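Local coordinates for uncharacterized protein AF_0924 (Archaeoglobus fulgidus, PDB 3DT5) that is of unknown function but is probably a membrane protein, whose C-terminal domain, described here, binds a calcium ion, at residues F70-A74 with W83-A87. Numbering follows the deposited sequence.
Sequences FKFKA and WTFYA. With CA (calcium ion), chain B.
Phe-70 points the edge of its ring at the face of Trp-83 in a T-shaped stack. The planes stand at 83°, and the CZ atom of Phe-70 lies 3.6 Å from CE3 of Trp-83. With CG opposite the backbone N (chi1 172°), the Phe-70 ring extends so that its far end reaches Trp-83. The same ring also touches Phe-85, with CE1 of Phe-70 3.9 Å from CZ of Phe-85. Phe-70 also packs on Ile-47 and Ile-51 of helix 43-52, and the indole NE1 of Trp-83 is hydrogen-bonded to Ala-33 O.

Ala-74 and Phe-85 form an antiparallel, non-hydrogen-bonded pair at the edge of a small mixed sheet. The methyl CB of Ala-74 sits over the centre of the Phe-85 ring as a CH-pi contact, 3.9 Å from the ring centroid.

Just beyond this pair, Tyr-86 N gives a nearly straight hydrogen bond of 3.2 Å to Lys-73 O. A water also donates to Lys-73 O and accepts from Ala-87 N, at the N-cap of helix 88-116. The hydroxyl OH of Tyr-86 is hydrogen-bonded to OD2 of Asp-75, a calcium-binding residue.

The carbonyl oxygens of Lys-71 and Ala-74 bind calcium, at 2.4 and 2.3 Å; Glu-44 and Asp-75 supply further ligands. Aromatic packing thus joins the calcium-binding loop to strand 83-85, and the Tyr-86 bond ties it to the residue just after; Thr-84 and Asp-75 add backbone bonding. This is consistent with the ion helping to hold the loop's shape.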
loop_
_atom_site.group_PDB
_atom_site.type_symbol
_atom_site.label_atom_id
_atom_site.label_comp_id
_atom_site.label_asym_id
_atom_site.label_seq_id
_atom_site.Cartn_x
_atom_site.Cartn_y
_atom_site.Cartn_z
ATOM N N PHE A 70 7.856 1.343 -9.750
ATOM C CA PHE A 70 6.535 0.761 -10.037
ATOM C C PHE A 70 6.010 1.151 -11.437
ATOM O O PHE A 70 5.485 0.290 -12.149
ATOM C CB PHE A 70 5.495 1.191 -8.990
ATOM C CG PHE A 70 4.084 0.777 -9.353
ATOM C CD1 PHE A 70 3.705 -0.561 -9.268
ATOM C CD2 PHE A 70 3.169 1.716 -9.843
ATOM C CE1 PHE A 70 2.398 -0.958 -9.643
ATOM C CE2 PHE A 70 1.865 1.316 -10.222
ATOM C CZ PHE A 70 1.505 -0.027 -10.104
ATOM N N LYS A 71 6.123 2.432 -11.773
ATOM C CA LYS A 71 5.514 3.034 -12.971
ATOM C C LYS A 71 5.692 2.201 -14.232
ATOM O O LYS A 71 4.756 2.032 -15.007
ATOM C CB LYS A 71 6.227 4.351 -13.307
ATOM C CG LYS A 71 5.713 5.561 -12.638
ATOM C CD LYS A 71 6.487 6.805 -13.118
ATOM C CE LYS A 71 6.194 7.158 -14.574
ATOM N NZ LYS A 71 5.398 8.439 -14.730
ATOM N N PHE A 72 6.931 1.791 -14.496
ATOM C CA PHE A 72 7.198 1.116 -15.741
ATOM C C PHE A 72 7.068 -0.404 -15.658
ATOM O O PHE A 72 7.459 -1.110 -16.579
ATOM C CB PHE A 72 8.544 1.595 -16.300
ATOM C CG PHE A 72 8.570 3.078 -16.565
ATOM C CD1 PHE A 72 7.714 3.645 -17.517
ATOM C CD2 PHE A 72 9.409 3.926 -15.835
ATOM C CE1 PHE A 72 7.712 5.041 -17.766
ATOM C CE2 PHE A 72 9.417 5.335 -16.056
ATOM C CZ PHE A 72 8.578 5.890 -17.035
ATOM N N LYS A 73 6.488 -0.900 -14.571
ATOM C CA LYS A 73 6.325 -2.335 -14.379
ATOM C C LYS A 73 4.898 -2.777 -14.581
ATOM O O LYS A 73 4.626 -3.972 -14.685
ATOM C CB LYS A 73 6.733 -2.781 -12.950
ATOM C CG LYS A 73 8.081 -2.284 -12.414
ATOM C CD LYS A 73 9.206 -2.753 -13.203
ATOM C CE LYS A 73 10.341 -3.097 -12.248
ATOM N NZ LYS A 73 11.407 -2.128 -12.392
ATOM N N ALA A 74 3.968 -1.826 -14.640
ATOM C CA ALA A 74 2.540 -2.184 -14.668
ATOM C C ALA A 74 1.706 -1.035 -15.246
ATOM O O ALA A 74 2.194 0.076 -15.341
ATOM C CB ALA A 74 2.065 -2.523 -13.239
ATOM N N TRP A 83 -4.205 -3.792 -11.830
ATOM C CA TRP A 83 -2.882 -3.433 -12.303
ATOM C C TRP A 83 -2.339 -4.663 -13.057
ATOM O O TRP A 83 -2.268 -5.749 -12.503
ATOM C CB TRP A 83 -1.945 -3.095 -11.130
ATOM C CG TRP A 83 -2.281 -1.805 -10.438
ATOM C CD1 TRP A 83 -2.900 -1.663 -9.202
ATOM C CD2 TRP A 83 -2.044 -0.494 -10.933
ATOM N NE1 TRP A 83 -3.039 -0.313 -8.901
ATOM C CE2 TRP A 83 -2.489 0.419 -9.934
ATOM C CE3 TRP A 83 -1.435 0.012 -12.109
ATOM C CZ2 TRP A 83 -2.421 1.818 -10.106
ATOM C CZ3 TRP A 83 -1.321 1.419 -12.248
ATOM C CH2 TRP A 83 -1.808 2.294 -11.251
ATOM N N THR A 84 -1.990 -4.475 -14.329
ATOM C CA THR A 84 -1.437 -5.567 -15.132
ATOM C C THR A 84 0.072 -5.430 -15.058
ATOM O O THR A 84 0.622 -4.404 -15.483
ATOM C CB THR A 84 -1.866 -5.476 -16.617
ATOM O OG1 THR A 84 -3.267 -5.748 -16.700
ATOM C CG2 THR A 84 -1.114 -6.539 -17.497
ATOM N N PHE A 85 0.735 -6.454 -14.527
ATOM C CA PHE A 85 2.201 -6.483 -14.484
ATOM C C PHE A 85 2.720 -7.178 -15.732
ATOM O O PHE A 85 2.146 -8.183 -16.168
ATOM C CB PHE A 85 2.701 -7.232 -13.250
ATOM C CG PHE A 85 2.644 -6.417 -12.011
ATOM C CD1 PHE A 85 1.449 -6.331 -11.270
ATOM C CD2 PHE A 85 3.732 -5.641 -11.617
ATOM C CE1 PHE A 85 1.365 -5.539 -10.129
ATOM C CE2 PHE A 85 3.651 -4.860 -10.465
ATOM C CZ PHE A 85 2.463 -4.809 -9.712
ATOM N N TYR A 86 3.807 -6.672 -16.287
ATOM C CA TYR A 86 4.393 -7.304 -17.476
ATOM C C TYR A 86 5.321 -8.459 -17.154
ATOM O O TYR A 86 5.442 -9.353 -17.950
ATOM C CB TYR A 86 5.044 -6.279 -18.398
ATOM C CG TYR A 86 4.021 -5.254 -18.851
ATOM C CD1 TYR A 86 2.963 -5.624 -19.680
ATOM C CD2 TYR A 86 4.080 -3.925 -18.386
ATOM C CE1 TYR A 86 2.009 -4.721 -20.052
ATOM C CE2 TYR A 86 3.141 -3.016 -18.757
ATOM C CZ TYR A 86 2.092 -3.411 -19.596
ATOM O OH TYR A 86 1.142 -2.448 -19.992
ATOM N N ALA A 87 5.992 -8.406 -16.009
ATOM C CA ALA A 87 6.883 -9.483 -15.598
ATOM C C ALA A 87 6.315 -10.160 -14.365
ATOM O O ALA A 87 5.936 -9.496 -13.400
ATOM C CB ALA A 87 8.257 -8.943 -15.323
HETATM CA CA CA B . 2.729 2.144 -16.203
HETATM O O HOH W 1 6.572 -5.842 -14.709
#